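Local coordinates for proximal thread matrix protein 1 (Mytilus galloprovincialis, PDB 4CN9), which probably binds collagen in the mussel byssus, and carries two von Willebrand factor type A domains and bound zinc, at residues Ala215-Lys218 against Asn219-Leu222; Pro379-Glu382 against Ser383-Arg387; Phe402-Ser405 against Glu406-Ile410. All coordinates share one frame; numbering follows the deposited sequence. Where two conformers were deposited one is given.

Overall arrangement
Interaction 1, the turn into strand 221-224, belongs to the first von Willebrand factor type A domain; interactions 2 and 3 belong to consecutive crossover helices of the second. They meet where the two domains face each other, around the C-terminal end of helix 404-410. Lys-218 NZ of interaction 1 probably donates to Ile-408 O at 2.7 Å, and Arg-387 NH1 of interaction 2 probably donates to Ile-410 O at 3.2 Å, so two cations gather at carbonyls of a helix end whose dipole would favour them. Centres of interactions 2 and 3 lie about 12 Å apart, and those of interactions 1 and 3 about 18 Å. All three stand away from the zinc sites.

Interaction 1: Ala215-Lys218 against Asn219-Leu222; sequences ATMK and NYVL
Thr-216 CB rests over one face of the Tyr-220 ring, 4.1 Å from its centroid and 15° off the normal, a CH-pi contact shifted toward the CD2 rim. Met-217 lies obliquely to it, its CB beside the CD1 carbon of Tyr-220 at 3.8 Å. Ala-215 adds its single methyl, with CB 3.9 Å from Tyr-220 CB and 3.8 Å from Val-221 CG2. Tyr-220 can meet all three because its CG stands anti to its own carbonyl carbon (chi1 -74°), turning the ring toward Thr-216 and Met-217. Two backbone bonds close this 3-10 turn of the first von Willebrand factor type A domain: Tyr-220 N donates to Met-217 O at 2.9 Å, and Val-221 N to Lys-218 O at 3.3 Å. Were Tyr-220 cut back to an alanine, Thr-216 CB and Met-217 CB would probably lose their aromatic partner and a gap open beside the turn. Thr-216 OG1 is held by Val-197 N, while the extended Lys-218 chain reaches Ile-408 O and Ala-411 O in the second domain. The turn joins helix 208-214 to edge strand 221-224, and Tyr-220 packs on Thr-196 and Ile-198 of strand 195-202 and on Leu-240 of helix 234-241.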
loop_
_atom_site.group_PDB
_atom_site.type_symbol
_atom_site.label_atom_id
_atom_site.label_comp_id
_atom_site.label_asym_id
_atom_site.label_seq_id
_atom_site.Cartn_x
_atom_site.Cartn_y
_atom_site.Cartn_z
ATOM N N ALA A 215 -6.763 2.620 0.250
ATOM C CA ALA A 215 -6.096 1.624 -0.572
ATOM C C ALA A 215 -4.926 0.941 0.164
ATOM O O ALA A 215 -4.441 1.423 1.196
ATOM C CB ALA A 215 -5.614 2.267 -1.875
ATOM N N THR A 216 -4.494 -0.192 -0.370
ATOM C CA THR A 216 -3.392 -0.965 0.214
ATOM C C THR A 216 -2.108 -0.123 0.321
ATOM O O THR A 216 -1.419 -0.168 1.342
ATOM C CB THR A 216 -3.156 -2.242 -0.596
ATOM O OG1 THR A 216 -4.282 -3.118 -0.420
ATOM C CG2 THR A 216 -1.868 -2.966 -0.153
ATOM N N MET A 217 -1.784 0.586 -0.755
ATOM C CA MET A 217 -0.710 1.575 -0.757
ATOM C C MET A 217 -1.160 2.743 -1.625
ATOM O O MET A 217 -2.127 2.624 -2.382
ATOM C CB MET A 217 0.607 0.980 -1.280
ATOM C CG MET A 217 1.112 -0.229 -0.503
ATOM S SD MET A 217 2.851 -0.662 -0.808
ATOM C CE MET A 217 2.962 -0.421 -2.567
ATOM N N LYS A 218 -0.455 3.861 -1.525
ATOM C CA LYS A 218 -0.783 5.046 -2.316
ATOM C C LYS A 218 -0.827 4.775 -3.816
ATOM O O LYS A 218 -1.647 5.366 -4.517
ATOM C CB LYS A 218 0.207 6.174 -2.043
ATOM C CG LYS A 218 0.122 6.753 -0.653
ATOM C CD LYS A 218 1.292 7.722 -0.443
ATOM C CE LYS A 218 1.261 8.360 0.927
ATOM N NZ LYS A 218 2.535 9.096 1.187
ATOM N N ASN A 219 0.030 3.898 -4.325
ATOM C CA ASN A 219 -0.033 3.618 -5.757
ATOM C C ASN A 219 -1.077 2.580 -6.162
ATOM O O ASN A 219 -1.145 2.209 -7.324
ATOM C CB ASN A 219 1.332 3.318 -6.387
ATOM C CG ASN A 219 2.137 2.300 -5.625
ATOM O OD1 ASN A 219 1.599 1.412 -4.953
ATOM N ND2 ASN A 219 3.467 2.416 -5.741
ATOM N N TYR A 220 -1.909 2.146 -5.215
ATOM C CA TYR A 220 -3.108 1.379 -5.548
ATOM C C TYR A 220 -4.320 2.296 -5.760
ATOM O O TYR A 220 -5.468 1.824 -5.841
ATOM C CB TYR A 220 -3.414 0.375 -4.437
ATOM C CG TYR A 220 -2.485 -0.814 -4.397
ATOM C CD1 TYR A 220 -1.112 -0.648 -4.216
ATOM C CD2 TYR A 220 -2.979 -2.101 -4.512
ATOM C CE1 TYR A 220 -0.265 -1.735 -4.171
ATOM C CE2 TYR A 220 -2.132 -3.207 -4.473
ATOM C CZ TYR A 220 -0.783 -3.017 -4.289
ATOM O OH TYR A 220 0.054 -4.109 -4.236
ATOM N N VAL A 221 -4.075 3.603 -5.820
ATOM C CA VAL A 221 -5.110 4.578 -6.145
ATOM C C VAL A 221 -4.945 5.017 -7.592
ATOM O O VAL A 221 -3.867 5.460 -7.990
ATOM C CB VAL A 221 -5.029 5.827 -5.268
ATOM C CG1 VAL A 221 -6.091 6.853 -5.713
ATOM C CG2 VAL A 221 -5.202 5.469 -3.792
ATOM N N LEU A 222 -6.004 4.869 -8.378
ATOM C CA LEU A 222 -6.000 5.297 -9.773
ATOM C C LEU A 222 -7.049 6.388 -9.967
ATOM O O LEU A 222 -8.118 6.349 -9.358
ATOM C CB LEU A 222 -6.286 4.115 -10.683
ATOM C CG LEU A 222 -5.323 2.936 -10.521
ATOM C CD1 LEU A 222 -5.807 1.781 -11.334
ATOM C CD2 LEU A 222 -3.910 3.314 -10.909
#

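Interaction 2: Pro379-Glu382 against Ser383-Arg387; sequences PEHE and SSLLR
A chi1 of 53° sets Ser-383 OG between its own backbone N and carbonyl carbon, turning the hydroxyl back to the preceding turn, 2.6 Å from Pro-379 O and 2.9 Å from Glu-380 O. The setting is helix 379-388, the crossover helix of the beta-alpha-beta unit between strands 362-369 and 391-398 in the second von Willebrand factor type A domain. Serine suits this inward position, being small enough to lie against Ile-393 while its hydroxyl uses the helix's own carbonyls. On another side, His-381 has CG anti to its backbone N (chi1 -178°), which holds the imidazole out from the helix, where Leu-385, leaning back one turn, sets CG over one face, 4.3 Å from the ring centroid. This is a CH-pi contact in which leucine's branch carbon CG covers the ring and its methyl, Leu-385 CD1, comes to 3.6 Å from His-381 CE1. Glu-382 sends its OE1 into a salt bridge with Arg-346 of helix 338-349. Arg-387 NH1 turns to Ile-410 O, while its NH2 donates to a water at 2.7 Å, in the plane of the guanidinium, and that water probably donates to Glu-380 O, 2.8 Å away.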
loop_
_atom_site.group_PDB
_atom_site.type_symbol
_atom_site.label_atom_id
_atom_site.label_comp_id
_atom_site.label_asym_id
_atom_site.label_seq_id
_atom_site.Cartn_x
_atom_site.Cartn_y
_atom_site.Cartn_z
ATOM N N PRO A 379 10.749 15.922 0.875
ATOM C CA PRO A 379 10.472 14.507 1.185
ATOM C C PRO A 379 9.336 13.940 0.320
ATOM O O PRO A 379 9.403 12.772 -0.105
ATOM C CB PRO A 379 10.064 14.538 2.659
ATOM C CG PRO A 379 10.638 15.830 3.196
ATOM C CD PRO A 379 10.584 16.797 2.047
ATOM N N GLU A 380 8.316 14.752 0.052
ATOM C CA GLU A 380 7.192 14.314 -0.773
ATOM C C GLU A 380 7.662 13.940 -2.178
ATOM O O GLU A 380 7.311 12.883 -2.700
ATOM C CB GLU A 380 6.122 15.403 -0.857
ATOM C CG GLU A 380 5.025 15.139 -1.900
ATOM C CD GLU A 380 3.880 14.287 -1.373
ATOM O OE1 GLU A 380 3.858 13.990 -0.156
ATOM O OE2 GLU A 380 2.994 13.910 -2.177
ATOM N N HIS A 381 8.472 14.797 -2.785
ATOM C CA HIS A 381 8.950 14.534 -4.137
ATOM C C HIS A 381 9.915 13.334 -4.215
ATOM O O HIS A 381 9.797 12.491 -5.110
ATOM C CB HIS A 381 9.618 15.781 -4.710
ATOM C CG HIS A 381 10.095 15.615 -6.118
ATOM N ND1 HIS A 381 11.428 15.648 -6.465
ATOM C CD2 HIS A 381 9.414 15.397 -7.268
ATOM C CE1 HIS A 381 11.548 15.459 -7.767
ATOM N NE2 HIS A 381 10.341 15.312 -8.278
ATOM N N GLU A 382 10.870 13.259 -3.292
ATOM C CA GLU A 382 11.858 12.173 -3.321
ATOM C C GLU A 382 11.203 10.827 -3.034
ATOM O O GLU A 382 11.571 9.811 -3.617
ATOM C CB GLU A 382 13.012 12.424 -2.334
ATOM C CG GLU A 382 13.795 13.708 -2.568
ATOM C CD GLU A 382 14.499 13.758 -3.914
ATOM O OE1 GLU A 382 14.788 12.695 -4.502
ATOM O OE2 GLU A 382 14.754 14.883 -4.387
ATOM N N SER A 383 10.222 10.809 -2.145
ATOM C CA SER A 383 9.530 9.564 -1.843
ATOM C C SER A 383 8.658 9.156 -3.028
ATOM O O SER A 383 8.557 7.986 -3.340
ATOM C CB SER A 383 8.667 9.698 -0.587
ATOM O OG SER A 383 7.807 10.822 -0.699
ATOM N N SER A 384 8.027 10.122 -3.690
ATOM C CA SER A 384 7.218 9.810 -4.867
ATOM C C SER A 384 8.048 9.095 -5.938
ATOM O O SER A 384 7.628 8.072 -6.485
ATOM C CB SER A 384 6.587 11.078 -5.437
ATOM O OG SER A 384 5.893 10.783 -6.634
ATOM N N LEU A 385 9.233 9.635 -6.213
ATOM C CA LEU A 385 10.157 9.063 -7.178
ATOM C C LEU A 385 10.599 7.666 -6.765
ATOM O O LEU A 385 10.628 6.757 -7.590
ATOM C CB LEU A 385 11.375 9.974 -7.364
ATOM C CG LEU A 385 11.116 11.322 -8.044
ATOM C CD1 LEU A 385 12.424 12.061 -8.346
ATOM C CD2 LEU A 385 10.315 11.130 -9.317
ATOM N N LEU A 386 10.939 7.482 -5.489
ATOM C CA LEU A 386 11.252 6.142 -4.988
ATOM C C LEU A 386 10.071 5.174 -5.145
ATOM O O LEU A 386 10.260 4.055 -5.615
ATOM C CB LEU A 386 11.691 6.181 -3.520
ATOM C CG LEU A 386 13.092 6.704 -3.226
ATOM C CD1 LEU A 386 13.198 7.152 -1.790
ATOM C CD2 LEU A 386 14.133 5.655 -3.533
ATOM N N ARG A 387 8.863 5.583 -4.759
ATOM C CA ARG A 387 7.717 4.664 -4.831
ATOM C C ARG A 387 7.351 4.290 -6.265
ATOM O O ARG A 387 6.950 3.152 -6.526
ATOM C CB ARG A 387 6.494 5.199 -4.070
ATOM C CG ARG A 387 6.760 5.387 -2.571
ATOM C CD ARG A 387 5.505 5.839 -1.787
ATOM N NE ARG A 387 4.805 6.946 -2.440
ATOM C CZ ARG A 387 4.917 8.216 -2.098
ATOM N NH1 ARG A 387 5.697 8.574 -1.085
ATOM N NH2 ARG A 387 4.262 9.138 -2.788
HETATM O O HOH W 1 5.099 11.502 -1.712
#

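Interaction 3: Phe402-Ser405 against Glu406-Ile410; sequences FLKS and ELINI
Leu-407 CD1 meets the Phe-402 ring beside its CD2 and CE2 carbons, 3.7 Å from Phe-402 CE2, with the two side chains crossing at about a right angle. Phe-402 chi1 of 69° places CG between its backbone N and carbonyl carbon, and this folds the ring under the start of helix 404-410, where the leucine can touch it. Both are apolar, as befits the side turned to the sheet. Leu-403 holds the N-cap position, but its side chain has no polar group with which to cap. Leu-403 O takes weak bonds from Glu-406 N and Leu-407 N, while Leu-403 N donates to a water at 2.9 Å. The same water probably donates to Glu-406 OE1, also at 2.9 Å, a water-mediated version of one half of a capping box. Glu-406 is extended beyond CG (chi2 -176°), laying its carboxylate carbon CD 4.0 Å from Leu-403 CD1. OE1 is also bound by Asn-373 N, and a carboxylate in the first turn would probably gain from the helix dipole. On the outer side Lys-404 lends only its aliphatic stem: CG lies 4.0 Å from Ile-408 CD1, and the rest of the chain runs on extended. Backbone bonds from Ile-408 N to Lys-404 O and from Asn-409 N to Ser-405 O carry the helix forward. Helix 404-410 links strands 391-398 and 417-420; Phe-402 and Leu-407 pack on Thr-419 of strand 417-420 and on Thr-369 of strand 362-369, while Asn-409 and Ile-410 lie against helix 379-388.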
loop_
_atom_site.group_PDB
_atom_site.type_symbol
_atom_site.label_atom_id
_atom_site.label_comp_id
_atom_site.label_asym_id
_atom_site.label_seq_id
_atom_site.Cartn_x
_atom_site.Cartn_y
_atom_site.Cartn_z
ATOM N N PHE A 402 9.578 15.365 15.619
ATOM C CA PHE A 402 9.229 15.071 14.239
ATOM C C PHE A 402 7.817 15.552 13.926
ATOM O O PHE A 402 7.037 15.908 14.827
ATOM C CB PHE A 402 9.338 13.564 13.967
ATOM C CG PHE A 402 8.292 12.763 14.671
ATOM C CD1 PHE A 402 8.505 12.296 15.953
ATOM C CD2 PHE A 402 7.073 12.509 14.063
ATOM C CE1 PHE A 402 7.520 11.563 16.613
ATOM C CE2 PHE A 402 6.092 11.793 14.718
ATOM C CZ PHE A 402 6.317 11.327 16.000
ATOM N N LEU A 403 7.488 15.551 12.640
ATOM C CA LEU A 403 6.144 15.876 12.183
ATOM C C LEU A 403 5.517 14.674 11.488
ATOM O O LEU A 403 6.076 14.129 10.524
ATOM C CB LEU A 403 6.177 17.046 11.205
ATOM C CG LEU A 403 6.551 18.396 11.794
ATOM C CD1 LEU A 403 6.760 19.395 10.679
ATOM C CD2 LEU A 403 5.462 18.847 12.738
ATOM N N LYS A 404 4.346 14.280 11.969
ATOM C CA LYS A 404 3.667 13.093 11.464
ATOM C C LYS A 404 3.189 13.271 10.025
ATOM O O LYS A 404 3.071 12.301 9.271
ATOM C CB LYS A 404 2.473 12.756 12.362
ATOM C CG LYS A 404 1.829 11.434 11.998
ATOM C CD LYS A 404 0.862 10.942 13.056
ATOM C CE LYS A 404 0.331 9.568 12.670
ATOM N NZ LYS A 404 -0.779 9.119 13.558
ATOM N N SER A 405 2.877 14.511 9.658
ATOM C CA SER A 405 2.492 14.838 8.287
ATOM C C SER A 405 3.575 14.395 7.297
ATOM O O SER A 405 3.283 13.840 6.236
ATOM C CB SER A 405 2.306 16.350 8.168
ATOM O OG SER A 405 3.381 16.989 8.831
ATOM N N GLU A 406 4.826 14.652 7.655
ATOM C CA GLU A 406 5.962 14.302 6.813
ATOM C C GLU A 406 6.151 12.785 6.728
ATOM O O GLU A 406 6.452 12.251 5.653
ATOM C CB GLU A 406 7.234 14.998 7.321
ATOM C CG GLU A 406 7.124 16.519 7.256
ATOM C CD GLU A 406 8.394 17.281 7.646
ATOM O OE1 GLU A 406 9.280 16.735 8.348
ATOM O OE2 GLU A 406 8.488 18.464 7.240
ATOM N N LEU A 407 5.957 12.095 7.850
ATOM C CA LEU A 407 5.992 10.636 7.847
ATOM C C LEU A 407 4.936 10.112 6.882
ATOM O O LEU A 407 5.198 9.226 6.068
ATOM C CB LEU A 407 5.749 10.079 9.243
ATOM C CG LEU A 407 6.720 10.488 10.351
ATOM C CD1 LEU A 407 6.306 9.803 11.630
ATOM C CD2 LEU A 407 8.162 10.179 9.976
ATOM N N ILE A 408 3.747 10.688 6.961
ATOM C CA ILE A 408 2.632 10.259 6.125
ATOM C C ILE A 408 2.933 10.551 4.658
ATOM O O ILE A 408 2.649 9.726 3.787
ATOM C CB ILE A 408 1.298 10.927 6.556
ATOM C CG1 ILE A 408 0.806 10.346 7.892
ATOM C CG2 ILE A 408 0.228 10.722 5.489
ATOM C CD1 ILE A 408 -0.304 11.191 8.567
ATOM N N ASN A 409 3.548 11.701 4.372
ATOM C CA ASN A 409 3.915 12.013 2.995
ATOM C C ASN A 409 4.896 11.025 2.377
ATOM O O ASN A 409 4.795 10.710 1.194
ATOM C CB ASN A 409 4.514 13.411 2.871
ATOM C CG ASN A 409 3.494 14.508 3.109
ATOM O OD1 ASN A 409 2.289 14.255 3.159
ATOM N ND2 ASN A 409 3.976 15.734 3.245
ATOM N N ILE A 410 5.871 10.560 3.149
ATOM C CA ILE A 410 6.909 9.736 2.558
ATOM C C ILE A 410 6.563 8.259 2.522
ATOM O O ILE A 410 7.043 7.560 1.657
ATOM C CB ILE A 410 8.298 9.911 3.223
ATOM C CG1 ILE A 410 8.342 9.269 4.590
ATOM C CG2 ILE A 410 8.697 11.388 3.297
ATOM C CD1 ILE A 410 9.761 9.138 5.133
HETATM O O HOH W 2 9.379 14.907 10.570
#